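Side-chain contacts in uncharacterized protein (Legionella pneumophila subsp. pneumophila, PDB 5T2X), which is of unknown function but belongs to the DUF5630 family and has an all-helical fold without strands: residues 84-89 with 217-222; 144-149 with 181-186; 196-201 with 253-258; 208-213 with 268-273. One frame throughout, in Å; residues are numbered along the deposited sequence.

Contact 1: 84-89 with 217-222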
loop_
_atom_site.group_PDB
_atom_site.type_symbol
_atom_site.label_atom_id
_atom_site.label_comp_id
_atom_site.label_asym_id
_atom_site.label_seq_id
_atom_site.Cartn_x
_atom_site.Cartn_y
_atom_site.Cartn_z
ATOM N N GLU A 84 4.354 -11.210 3.759
ATOM C CA GLU A 84 4.756 -11.016 5.141
ATOM C C GLU A 84 3.934 -9.892 5.757
ATOM O O GLU A 84 3.514 -8.959 5.068
ATOM C CB GLU A 84 6.254 -10.694 5.247
ATOM C CG GLU A 84 7.157 -11.748 4.621
ATOM C CD GLU A 84 8.632 -11.434 4.789
ATOM O OE1 GLU A 84 8.965 -10.535 5.591
ATOM O OE2 GLU A 84 9.459 -12.086 4.117
ATOM N N GLU A 85 3.702 -9.994 7.060
ATOM C CA GLU A 85 2.933 -9.004 7.795
ATOM C C GLU A 85 3.866 -7.994 8.450
ATOM O O GLU A 85 4.981 -8.326 8.860
ATOM C CB GLU A 85 2.061 -9.669 8.860
ATOM C CG GLU A 85 1.237 -10.838 8.349
ATOM C CD GLU A 85 0.486 -11.548 9.458
ATOM O OE1 GLU A 85 0.009 -10.864 10.388
ATOM O OE2 GLU A 85 0.382 -12.793 9.405
ATOM N N TYR A 86 3.395 -6.746 8.543
ATOM C CA TYR A 86 4.147 -5.699 9.218
ATOM C C TYR A 86 3.205 -4.558 9.559
ATOM O O TYR A 86 2.345 -4.218 8.736
ATOM C CB TYR A 86 5.310 -5.190 8.357
ATOM C CG TYR A 86 4.914 -4.680 6.988
ATOM C CD1 TYR A 86 4.642 -3.333 6.778
ATOM C CD2 TYR A 86 4.826 -5.542 5.903
ATOM C CE1 TYR A 86 4.284 -2.862 5.529
ATOM C CE2 TYR A 86 4.469 -5.081 4.650
ATOM C CZ TYR A 86 4.202 -3.741 4.468
ATOM O OH TYR A 86 3.847 -3.278 3.221
ATOM N N PRO A 87 3.325 -3.961 10.741
ATOM C CA PRO A 87 2.461 -2.831 11.102
ATOM C C PRO A 87 2.793 -1.609 10.263
ATOM O O PRO A 87 3.833 -1.579 9.587
ATOM C CB PRO A 87 2.788 -2.605 12.588
ATOM C CG PRO A 87 4.154 -3.141 12.753
ATOM C CD PRO A 87 4.257 -4.314 11.824
ATOM N N PRO A 88 1.944 -0.566 10.283
ATOM C CA PRO A 88 0.725 -0.383 11.085
ATOM C C PRO A 88 -0.525 -1.089 10.550
ATOM O O PRO A 88 -1.563 -1.045 11.212
ATOM C CB PRO A 88 0.528 1.134 11.059
ATOM C CG PRO A 88 1.088 1.545 9.748
ATOM C CD PRO A 88 2.261 0.637 9.493
ATOM N N LEU A 89 -0.435 -1.727 9.387
ATOM C CA LEU A 89 -1.598 -2.380 8.802
ATOM C C LEU A 89 -1.895 -3.698 9.505
ATOM O O LEU A 89 -0.984 -4.432 9.897
ATOM C CB LEU A 89 -1.385 -2.625 7.307
ATOM C CG LEU A 89 -1.407 -1.393 6.401
ATOM C CD1 LEU A 89 -1.395 -1.807 4.936
ATOM C CD2 LEU A 89 -2.615 -0.520 6.705
ATOM N N ILE A 217 9.555 -4.417 1.725
ATOM C CA ILE A 217 10.295 -4.602 0.479
ATOM C C ILE A 217 9.982 -5.965 -0.123
ATOM O O ILE A 217 9.903 -6.117 -1.349
ATOM C CB ILE A 217 11.806 -4.420 0.724
ATOM C CG1 ILE A 217 12.097 -3.003 1.222
ATOM C CG2 ILE A 217 12.595 -4.710 -0.544
ATOM C CD1 ILE A 217 13.544 -2.776 1.605
ATOM N N ASN A 218 9.789 -6.974 0.729
ATOM C CA ASN A 218 9.417 -8.298 0.242
ATOM C C ASN A 218 8.067 -8.264 -0.465
ATOM O O ASN A 218 7.928 -8.764 -1.588
ATOM C CB ASN A 218 9.396 -9.290 1.407
ATOM C CG ASN A 218 8.842 -10.642 1.012
ATOM O OD1 ASN A 218 9.564 -11.498 0.501
ATOM N ND2 ASN A 218 7.551 -10.845 1.249
ATOM N N ASN A 219 7.058 -7.665 0.174
ATOM C CA ASN A 219 5.719 -7.645 -0.405
ATOM C C ASN A 219 5.652 -6.756 -1.640
ATOM O O ASN A 219 5.047 -7.134 -2.650
ATOM C CB ASN A 219 4.701 -7.175 0.635
ATOM C CG ASN A 219 4.550 -8.146 1.785
ATOM O OD1 ASN A 219 5.348 -9.069 1.944
ATOM N ND2 ASN A 219 3.522 -7.940 2.601
ATOM N N ALA A 220 6.266 -5.571 -1.580
ATOM C CA ALA A 220 6.081 -4.584 -2.639
ATOM C C ALA A 220 6.663 -5.061 -3.963
ATOM O O ALA A 220 6.085 -4.814 -5.028
ATOM C CB ALA A 220 6.708 -3.255 -2.231
ATOM N N TYR A 221 7.806 -5.743 -3.922
ATOM C CA TYR A 221 8.485 -6.181 -5.132
ATOM C C TYR A 221 8.430 -7.691 -5.317
ATOM O O TYR A 221 9.178 -8.233 -6.138
ATOM C CB TYR A 221 9.934 -5.686 -5.122
ATOM C CG TYR A 221 10.039 -4.228 -4.737
ATOM C CD1 TYR A 221 9.410 -3.245 -5.491
ATOM C CD2 TYR A 221 10.751 -3.834 -3.612
ATOM C CE1 TYR A 221 9.493 -1.911 -5.140
ATOM C CE2 TYR A 221 10.841 -2.501 -3.254
ATOM C CZ TYR A 221 10.210 -1.544 -4.021
ATOM O OH TYR A 221 10.294 -0.216 -3.669
ATOM N N PHE A 222 7.555 -8.376 -4.576
ATOM C CA PHE A 222 7.321 -9.812 -4.735
ATOM C C PHE A 222 8.608 -10.614 -4.552
ATOM O O PHE A 222 8.892 -11.550 -5.302
ATOM C CB PHE A 222 6.671 -10.116 -6.087
ATOM C CG PHE A 222 5.440 -9.297 -6.362
ATOM C CD1 PHE A 222 4.224 -9.634 -5.789
ATOM C CD2 PHE A 222 5.501 -8.187 -7.190
ATOM C CE1 PHE A 222 3.092 -8.881 -6.038
ATOM C CE2 PHE A 222 4.372 -7.431 -7.443
ATOM C CZ PHE A 222 3.166 -7.778 -6.867
HETATM O O HOH W 1 2.253 -5.297 1.959
#
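The loop backbone at E84 runs past the last turns of helix 211-220, with the CA atoms of E84 and N219 6.6 Å apart. The side-chain amide of N219 holds both backbone polar groups of E84. N219 ND2 donates to E84 O at 2.7 Å, in the carbonyl plane and on a lone pair. N219 OD1 accepts from E84 N at 3.0 Å, with this donor tilted 15° from the plane. The same oxygen also takes a bond from N218 ND2 at 2.9 Å. These bonds, with that of ND2 to E84 O, fix the turn of the amide. N218 has its CG anti to the backbone N (chi1 172°), which brings its own amide against the E84 side chain. There the amide and the carboxylate stack with planes 23° apart, and E84 OE2 is 3.5 Å from N218 CG. The other carboxylate oxygen, OE1, is hydrogen-bonded to S215 OG. The Y86 ring offers its edge, with CE2 3.6 Å from N219 ND2. A water bridges Y86 OH (2.9 Å) and N219 ND2 (3.0 Å), and H168 is a further partner of the hydroxyl. A Schellman motif with F222 at C-prime closes the helix just beyond. The contact thus ties the loop between helices 66-76 and 91-111 to helix 211-220, which also packs on P171 of helix 169-185.

Contact 2: 144-149 with 181-186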
loop_
_atom_site.group_PDB
_atom_site.type_symbol
_atom_site.label_atom_id
_atom_site.label_comp_id
_atom_site.label_asym_id
_atom_site.label_seq_id
_atom_site.Cartn_x
_atom_site.Cartn_y
_atom_site.Cartn_z
ATOM N N GLU A 144 -0.860 9.811 -15.316
ATOM C CA GLU A 144 -1.177 9.845 -16.740
ATOM C C GLU A 144 -2.309 10.823 -17.027
ATOM O O GLU A 144 -2.318 11.476 -18.077
ATOM C CB GLU A 144 -1.530 8.443 -17.235
ATOM C CG GLU A 144 -0.377 7.451 -17.154
ATOM C CD GLU A 144 0.814 7.859 -18.007
ATOM O OE1 GLU A 144 0.609 8.503 -19.059
ATOM O OE2 GLU A 144 1.958 7.537 -17.623
ATOM N N LYS A 145 -3.273 10.936 -16.108
ATOM C CA LYS A 145 -4.300 11.966 -16.232
ATOM C C LYS A 145 -3.677 13.356 -16.194
ATOM O O LYS A 145 -4.022 14.229 -16.998
ATOM C CB LYS A 145 -5.334 11.816 -15.114
ATOM C CG LYS A 145 -6.173 10.554 -15.184
ATOM C CD LYS A 145 -7.384 10.747 -16.071
ATOM C CE LYS A 145 -8.238 9.492 -16.119
ATOM N NZ LYS A 145 -9.430 9.667 -16.993
ATOM N N TYR A 146 -2.757 13.575 -15.255
ATOM C CA TYR A 146 -2.070 14.858 -15.169
ATOM C C TYR A 146 -1.210 15.102 -16.402
ATOM O O TYR A 146 -1.157 16.224 -16.920
ATOM C CB TYR A 146 -1.226 14.905 -13.894
ATOM C CG TYR A 146 -0.308 16.101 -13.786
ATOM C CD1 TYR A 146 -0.817 17.392 -13.756
ATOM C CD2 TYR A 146 1.067 15.937 -13.688
ATOM C CE1 TYR A 146 0.020 18.487 -13.649
ATOM C CE2 TYR A 146 1.911 17.024 -13.580
ATOM C CZ TYR A 146 1.382 18.296 -13.559
ATOM O OH TYR A 146 2.217 19.381 -13.450
ATOM N N LYS A 147 -0.545 14.057 -16.897
ATOM C CA LYS A 147 0.348 14.210 -18.040
ATOM C C LYS A 147 -0.408 14.597 -19.307
ATOM O O LYS A 147 0.127 15.334 -20.141
ATOM C CB LYS A 147 1.132 12.917 -18.261
ATOM C CG LYS A 147 2.191 12.993 -19.346
ATOM C CD LYS A 147 2.929 11.669 -19.471
ATOM C CE LYS A 147 4.003 11.728 -20.543
ATOM N NZ LYS A 147 4.699 10.420 -20.693
HETATM N N MSE A 148 -1.641 14.125 -19.468
HETATM C CA MSE A 148 -2.389 14.412 -20.688
HETATM C C MSE A 148 -3.138 15.743 -20.614
HETATM O O MSE A 148 -3.843 16.110 -21.555
HETATM C CB MSE A 148 -3.367 13.277 -21.005
HETATM C CG MSE A 148 -4.589 13.206 -20.108
HETATM SE SE MSE A 148 -5.857 11.857 -20.735
HETATM C CE MSE A 148 -7.210 12.044 -19.351
ATOM N N GLY A 149 -2.994 16.465 -19.502
ATOM C CA GLY A 149 -3.495 17.825 -19.446
ATOM C C GLY A 149 -4.360 18.203 -18.258
ATOM O O GLY A 149 -4.635 19.390 -18.054
ATOM N N LEU A 181 9.941 12.767 -8.857
ATOM C CA LEU A 181 10.748 12.851 -10.071
ATOM C C LEU A 181 9.867 12.985 -11.305
ATOM O O LEU A 181 10.139 13.807 -12.187
ATOM C CB LEU A 181 11.653 11.624 -10.198
ATOM C CG LEU A 181 12.774 11.408 -9.181
ATOM C CD1 LEU A 181 13.641 10.239 -9.617
ATOM C CD2 LEU A 181 13.614 12.661 -9.006
ATOM N N ASN A 182 8.805 12.180 -11.384
ATOM C CA ASN A 182 7.911 12.244 -12.534
ATOM C C ASN A 182 7.169 13.573 -12.600
ATOM O O ASN A 182 6.865 14.057 -13.696
ATOM C CB ASN A 182 6.922 11.081 -12.490
ATOM C CG ASN A 182 7.598 9.737 -12.663
ATOM O OD1 ASN A 182 8.825 9.650 -12.723
ATOM N ND2 ASN A 182 6.801 8.678 -12.736
ATOM N N LEU A 183 6.868 14.176 -11.447
ATOM C CA LEU A 183 6.233 15.489 -11.454
ATOM C C LEU A 183 7.227 16.586 -11.813
ATOM O O LEU A 183 6.845 17.588 -12.428
ATOM C CB LEU A 183 5.586 15.770 -10.097
ATOM C CG LEU A 183 4.344 14.941 -9.757
ATOM C CD1 LEU A 183 3.851 15.250 -8.353
ATOM C CD2 LEU A 183 3.239 15.187 -10.772
ATOM N N ALA A 184 8.500 16.414 -11.447
ATOM C CA ALA A 184 9.517 17.396 -11.809
ATOM C C ALA A 184 9.755 17.432 -13.312
ATOM O O ALA A 184 10.097 18.487 -13.858
ATOM C CB ALA A 184 10.823 17.097 -11.075
ATOM N N ILE A 185 9.585 16.297 -13.993
ATOM C CA ILE A 185 9.784 16.250 -15.439
ATOM C C ILE A 185 8.782 17.153 -16.147
ATOM O O ILE A 185 9.120 17.841 -17.118
ATOM C CB ILE A 185 9.693 14.795 -15.942
ATOM C CG1 ILE A 185 10.805 13.946 -15.324
ATOM C CG2 ILE A 185 9.762 14.742 -17.460
ATOM C CD1 ILE A 185 12.198 14.460 -15.614
ATOM N N LEU A 186 7.540 17.173 -15.670
ATOM C CA LEU A 186 6.479 17.956 -16.288
ATOM C C LEU A 186 6.344 19.353 -15.695
ATOM O O LEU A 186 5.459 20.105 -16.115
ATOM C CB LEU A 186 5.141 17.218 -16.164
ATOM C CG LEU A 186 5.105 15.795 -16.724
ATOM C CD1 LEU A 186 3.752 15.148 -16.468
ATOM C CD2 LEU A 186 5.435 15.792 -18.209
HETATM O O HOH W 2 4.498 19.008 -12.201
#
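The C-terminal ends of helices 132-147 and 169-185 meet at the protein surface, where Y146 lies against L183 and L186. Y146 carries the contact. A chi1 of 172° swings its ring away from its own backbone N and across to the second helix. The CD2 and CE2 atoms of the ring do the touching. L183 CD2 is 3.6 Å from Y146 CE2 and almost as near to CD2 of the same ring. L186 CD1 is 3.9 Å from Y146 CE2. Both methyls approach the ring obliquely. L186 CD1 also rests on the start of the K147 side chain, 3.9 Å from K147 CB, and these two side chains cross at about a right angle. The K147 chain then continues fully extended. The polar end of Y146 is joined to the other helix through a water. This water is 2.6 Å from Y146 OH and donates to L183 O at 2.8 Å. The direct contacts between the segments are apolar. Y153 and S154 of helix 153-167 also touch Y146, and S154 touches L183. Helix 132-147 ends in a Schellman motif, with G149 at positive phi and its N bonded to Y146 O. Helices 132-147, 153-167 and 169-185 follow one another through short loops. The first and third bring their C-terminal ends together with the second packed against both, consistent with consecutive helical hairpins.

Contact 3: 196-201 with 253-258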
loop_
_atom_site.group_PDB
_atom_site.type_symbol
_atom_site.label_atom_id
_atom_site.label_comp_id
_atom_site.label_asym_id
_atom_site.label_seq_id
_atom_site.Cartn_x
_atom_site.Cartn_y
_atom_site.Cartn_z
ATOM N N GLU A 196 11.878 17.621 -2.669
ATOM C CA GLU A 196 11.004 16.667 -1.994
ATOM C C GLU A 196 11.359 15.231 -2.355
ATOM O O GLU A 196 11.205 14.329 -1.524
ATOM C CB GLU A 196 9.541 16.959 -2.336
ATOM C CG GLU A 196 8.961 18.166 -1.616
ATOM C CD GLU A 196 8.696 17.897 -0.146
ATOM O OE1 GLU A 196 8.325 16.754 0.193
ATOM O OE2 GLU A 196 8.862 18.826 0.672
ATOM N N ALA A 197 11.831 15.000 -3.582
ATOM C CA ALA A 197 12.252 13.659 -3.973
ATOM C C ALA A 197 13.465 13.208 -3.171
ATOM O O ALA A 197 13.549 12.045 -2.760
ATOM C CB ALA A 197 12.559 13.619 -5.470
ATOM N N LEU A 198 14.414 14.117 -2.938
ATOM C CA LEU A 198 15.617 13.767 -2.189
ATOM C C LEU A 198 15.278 13.380 -0.755
ATOM O O LEU A 198 15.788 12.382 -0.233
ATOM C CB LEU A 198 16.605 14.935 -2.211
ATOM C CG LEU A 198 17.876 14.769 -1.377
ATOM C CD1 LEU A 198 18.691 13.584 -1.868
ATOM C CD2 LEU A 198 18.706 16.043 -1.402
ATOM N N GLU A 199 14.414 14.161 -0.102
ATOM C CA GLU A 199 14.052 13.872 1.283
ATOM C C GLU A 199 13.406 12.498 1.407
ATOM O O GLU A 199 13.760 11.709 2.289
ATOM C CB GLU A 199 13.120 14.959 1.816
ATOM C CG GLU A 199 12.617 14.710 3.228
ATOM C CD GLU A 199 11.695 15.809 3.716
ATOM O OE1 GLU A 199 11.684 16.894 3.099
ATOM O OE2 GLU A 199 10.978 15.587 4.714
ATOM N N ALA A 200 12.457 12.190 0.518
ATOM C CA ALA A 200 11.812 10.881 0.552
ATOM C C ALA A 200 12.796 9.769 0.213
ATOM O O ALA A 200 12.701 8.664 0.759
ATOM C CB ALA A 200 10.623 10.855 -0.407
ATOM N N LEU A 201 13.743 10.040 -0.687
ATOM C CA LEU A 201 14.746 9.034 -1.023
ATOM C C LEU A 201 15.664 8.757 0.161
ATOM O O LEU A 201 16.015 7.601 0.424
ATOM C CB LEU A 201 15.554 9.487 -2.239
ATOM C CG LEU A 201 16.680 8.563 -2.708
ATOM C CD1 LEU A 201 16.144 7.177 -3.026
ATOM C CD2 LEU A 201 17.379 9.160 -3.919
ATOM N N THR A 253 23.517 24.714 0.300
ATOM C CA THR A 253 22.939 25.264 1.523
ATOM C C THR A 253 21.704 24.482 1.947
ATOM O O THR A 253 21.494 24.239 3.142
ATOM C CB THR A 253 22.593 26.739 1.322
ATOM O OG1 THR A 253 23.752 27.445 0.860
ATOM C CG2 THR A 253 22.116 27.357 2.631
ATOM N N LEU A 254 20.878 24.075 0.984
ATOM C CA LEU A 254 19.658 23.337 1.279
ATOM C C LEU A 254 19.905 21.859 1.548
ATOM O O LEU A 254 19.002 21.184 2.050
ATOM C CB LEU A 254 18.658 23.485 0.128
ATOM C CG LEU A 254 17.753 24.721 0.105
ATOM C CD1 LEU A 254 18.543 26.004 -0.124
ATOM C CD2 LEU A 254 16.670 24.563 -0.950
ATOM N N LEU A 255 21.097 21.345 1.232
ATOM C CA LEU A 255 21.374 19.927 1.443
ATOM C C LEU A 255 21.331 19.571 2.925
ATOM O O LEU A 255 20.690 18.591 3.321
ATOM C CB LEU A 255 22.729 19.558 0.841
ATOM C CG LEU A 255 22.783 19.360 -0.675
ATOM C CD1 LEU A 255 24.181 18.952 -1.108
ATOM C CD2 LEU A 255 21.763 18.322 -1.117
ATOM N N ASN A 256 22.013 20.361 3.761
ATOM C CA ASN A 256 22.028 20.083 5.194
ATOM C C ASN A 256 20.631 20.154 5.794
ATOM O O ASN A 256 20.315 19.403 6.724
ATOM C CB ASN A 256 22.963 21.059 5.910
ATOM C CG ASN A 256 24.417 20.852 5.537
ATOM O OD1 ASN A 256 24.875 19.719 5.383
ATOM N ND2 ASN A 256 25.152 21.948 5.386
ATOM N N LYS A 257 19.781 21.043 5.277
ATOM C CA LYS A 257 18.412 21.123 5.773
ATOM C C LYS A 257 17.617 19.880 5.396
ATOM O O LYS A 257 16.824 19.375 6.198
ATOM C CB LYS A 257 17.735 22.384 5.235
ATOM C CG LYS A 257 16.346 22.639 5.804
ATOM C CD LYS A 257 16.391 22.875 7.308
ATOM C CE LYS A 257 17.276 24.063 7.660
ATOM N NZ LYS A 257 16.803 25.323 7.021
ATOM N N ILE A 258 17.824 19.366 4.181
ATOM C CA ILE A 258 17.086 18.188 3.736
ATOM C C ILE A 258 17.578 16.940 4.459
ATOM O O ILE A 258 16.777 16.096 4.880
ATOM C CB ILE A 258 17.195 18.043 2.206
ATOM C CG1 ILE A 258 16.528 19.233 1.511
ATOM C CG2 ILE A 258 16.572 16.735 1.743
ATOM C CD1 ILE A 258 16.641 19.206 0.002
#
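L198 and E199 of helix 191-207 meet I258 and L255 of helix 252-272 in a buried helix-helix contact. The tight part centres on I258. Its CG2 methyl, anti to the backbone N, is directed at the backbone of the other helix and lies 3.8 Å from E199 N. The same methyl is 3.9 Å from E199 CB and 3.9 Å from L198 CD2. I258 CD1 reaches L198 CD2 as well, at 4.0 Å. I258 is thus set against the backbone of E199 with one branch and against L198 with both. The trans chi1 of L198 (175°) carries CD2 across the interface. There it also meets L255 CD2 at 3.8 Å, the two leucines crossing at about a right angle. The CA atoms of E199 and I258 come within 5.8 Å. The axes of the two short segments approach to 10.5 Å and cross at -39°. The looser side is at L255, which is partly exposed and adds a single methyl, while L198, E199 and I258 are buried. Of the E199 side chain, only CB touches I258; the backbone N and CA meet the same methyl. The extended chain of E199 takes its carboxylate out of the apolar patch. Its charge is met by K265, in a salt bridge with OE2, and OE1 has a long, weak ion pair with K261. Other helices complete the packing. T244 and I245 of helix 237-248 touch L198 and L255 respectively, and I250 of the following loop touches both leucines. Helix 169-185 packs on A197, A200 and L201 of helix 191-207.

Contact 4: 208-213 with 268-273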
loop_
_atom_site.group_PDB
_atom_site.type_symbol
_atom_site.label_atom_id
_atom_site.label_comp_id
_atom_site.label_asym_id
_atom_site.label_seq_id
_atom_site.Cartn_x
_atom_site.Cartn_y
_atom_site.Cartn_z
ATOM N N SER A 208 15.484 1.382 5.462
ATOM C CA SER A 208 15.675 0.120 4.756
ATOM C C SER A 208 16.239 -0.990 5.634
ATOM O O SER A 208 16.227 -2.151 5.209
ATOM C CB SER A 208 16.592 0.336 3.550
ATOM O OG SER A 208 17.848 0.852 3.952
ATOM N N GLU A 209 16.727 -0.676 6.834
ATOM C CA GLU A 209 17.307 -1.690 7.706
ATOM C C GLU A 209 16.308 -2.285 8.688
ATOM O O GLU A 209 16.569 -3.360 9.239
ATOM C CB GLU A 209 18.487 -1.106 8.490
ATOM C CG GLU A 209 19.613 -0.539 7.632
ATOM C CD GLU A 209 20.577 -1.602 7.130
ATOM O OE1 GLU A 209 20.148 -2.752 6.904
ATOM O OE2 GLU A 209 21.775 -1.283 6.966
ATOM N N HIS A 210 15.181 -1.619 8.923
ATOM C CA HIS A 210 14.229 -2.085 9.920
ATOM C C HIS A 210 13.553 -3.376 9.467
ATOM O O HIS A 210 13.343 -3.609 8.274
ATOM C CB HIS A 210 13.179 -1.008 10.194
ATOM C CG HIS A 210 12.420 -1.212 11.467
ATOM N ND1 HIS A 210 11.440 -2.172 11.606
ATOM C CD2 HIS A 210 12.490 -0.572 12.659
ATOM C CE1 HIS A 210 10.945 -2.119 12.829
ATOM N NE2 HIS A 210 11.564 -1.156 13.488
ATOM N N GLN A 211 13.212 -4.219 10.445
ATOM C CA GLN A 211 12.599 -5.509 10.139
ATOM C C GLN A 211 11.268 -5.337 9.419
ATOM O O GLN A 211 10.981 -6.051 8.450
ATOM C CB GLN A 211 12.412 -6.314 11.426
ATOM C CG GLN A 211 11.568 -7.567 11.253
ATOM C CD GLN A 211 11.167 -8.187 12.577
ATOM O OE1 GLN A 211 11.749 -7.886 13.619
ATOM N NE2 GLN A 211 10.160 -9.054 12.544
ATOM N N TYR A 212 10.441 -4.397 9.881
ATOM C CA TYR A 212 9.149 -4.171 9.240
ATOM C C TYR A 212 9.320 -3.654 7.818
ATOM O O TYR A 212 8.526 -3.990 6.930
ATOM C CB TYR A 212 8.317 -3.196 10.072
ATOM C CG TYR A 212 7.972 -3.707 11.454
ATOM C CD1 TYR A 212 7.894 -5.069 11.713
ATOM C CD2 TYR A 212 7.723 -2.827 12.498
ATOM C CE1 TYR A 212 7.580 -5.540 12.974
ATOM C CE2 TYR A 212 7.411 -3.287 13.763
ATOM C CZ TYR A 212 7.337 -4.644 13.995
ATOM O OH TYR A 212 7.024 -5.104 15.253
ATOM N N SER A 213 10.350 -2.841 7.578
ATOM C CA SER A 213 10.594 -2.342 6.230
ATOM C C SER A 213 11.131 -3.435 5.317
ATOM O O SER A 213 10.845 -3.428 4.114
ATOM C CB SER A 213 11.561 -1.161 6.276
ATOM O OG SER A 213 11.838 -0.676 4.974
ATOM N N GLY A 268 11.888 9.425 14.184
ATOM C CA GLY A 268 10.582 9.296 14.805
ATOM C C GLY A 268 9.849 8.038 14.385
ATOM O O GLY A 268 9.043 7.499 15.148
ATOM N N ILE A 269 10.119 7.550 13.174
ATOM C CA ILE A 269 9.499 6.313 12.711
ATOM C C ILE A 269 10.135 5.111 13.397
ATOM O O ILE A 269 9.439 4.213 13.885
ATOM C CB ILE A 269 9.600 6.207 11.178
ATOM C CG1 ILE A 269 8.744 7.284 10.509
ATOM C CG2 ILE A 269 9.198 4.816 10.709
ATOM C CD1 ILE A 269 8.843 7.292 8.999
ATOM N N LEU A 270 11.469 5.080 13.452
ATOM C CA LEU A 270 12.163 3.941 14.045
ATOM C C LEU A 270 11.970 3.880 15.554
ATOM O O LEU A 270 12.044 2.794 16.141
ATOM C CB LEU A 270 13.651 3.999 13.700
ATOM C CG LEU A 270 13.987 3.935 12.208
ATOM C CD1 LEU A 270 15.479 4.105 11.981
ATOM C CD2 LEU A 270 13.497 2.627 11.609
ATOM N N ASP A 271 11.723 5.023 16.200
ATOM C CA ASP A 271 11.496 5.021 17.640
ATOM C C ASP A 271 10.102 4.522 17.997
ATOM O O ASP A 271 9.923 3.898 19.050
ATOM C CB ASP A 271 11.712 6.422 18.216
ATOM C CG ASP A 271 13.165 6.857 18.165
ATOM O OD1 ASP A 271 14.050 5.978 18.078
ATOM O OD2 ASP A 271 13.422 8.077 18.218
ATOM N N GLU A 272 9.109 4.782 17.142
ATOM C CA GLU A 272 7.754 4.322 17.424
ATOM C C GLU A 272 7.634 2.810 17.281
ATOM O O GLU A 272 6.768 2.197 17.916
ATOM C CB GLU A 272 6.761 5.025 16.498
ATOM C CG GLU A 272 5.309 4.913 16.938
ATOM C CD GLU A 272 4.358 5.620 15.992
ATOM O OE1 GLU A 272 3.448 4.956 15.453
ATOM O OE2 GLU A 272 4.527 6.841 15.781
ATOM N N PHE A 273 8.486 2.196 16.465
ATOM C CA PHE A 273 8.487 0.750 16.242
ATOM C C PHE A 273 9.811 0.200 16.761
ATOM O O PHE A 273 10.731 -0.083 15.992
ATOM C CB PHE A 273 8.271 0.422 14.759
ATOM C CG PHE A 273 6.978 0.948 14.207
ATOM C CD1 PHE A 273 5.812 0.208 14.315
ATOM C CD2 PHE A 273 6.925 2.183 13.583
ATOM C CE1 PHE A 273 4.619 0.690 13.809
ATOM C CE2 PHE A 273 5.737 2.670 13.076
ATOM C CZ PHE A 273 4.582 1.922 13.189
#
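This is a surface contact between a helix start and a helix end, made chiefly by H210 with F273 and L270. H210 is the N-cap residue of helix 211-220, and F273 follows the end of helix 252-272. The imidazole of H210 works at both its nitrogens. ND1 accepts from Y212 N at 3.0 Å, the capping bond, with the donor almost in the ring plane. NE2 donates to F273 O at 2.8 Å. That bond is fairly straight, with an N-H...O angle of 164°, and the oxygen also lies near the ring plane. Both partners lie close to the ring plane, so the two bonds fix the rotation of the imidazole. They also imply that the proton is on NE2 and that ND1 uses its lone pair. With chi1 at -163°, the H210 ring turns toward helix 252-272, and NE2 reaches F273 O. L270 slides past it in the opposite direction, and its CD2 methyl lies 3.5 Å from H210 CD2. Next to this, Y212 and F273 form an oblique aromatic pair. Their planes are 89° apart and their centroids are 6.0 Å apart. The W169 ring of helix 169-185 meets the H210 ring and is edge-to-face with F273. L207, at the end of helix 191-207, touches L270. The Y212 side chain reaches F273 with the CD2 and CE2 atoms of its ring, where CE2 is 3.9 Å from F273 CD1 and equally near to F273 CB.

Overall arrangement
The four contacts spread over the helices from 132-147 to the C-terminal helix 252-272, plus one loop from earlier in the chain. Contacts 1 and 4 share helix 211-220, have centres 13 Å apart, and touch where P87 packs on Y212 and F273. Contacts 3 and 4 share helix 252-272, with centres 20 Å apart. Contacts 2 and 3 touch through L181 and A197, which join helices 169-185 and 191-207. Contacts 2 and 4 lie 31 Å apart, centre to centre. Contact 1 opens first and spans contact 2, which closes before contacts 3 and 4 open; contacts 1, 3 and 4 cross along the chain. The C-terminal helix is thereby tied at two places to preceding helices.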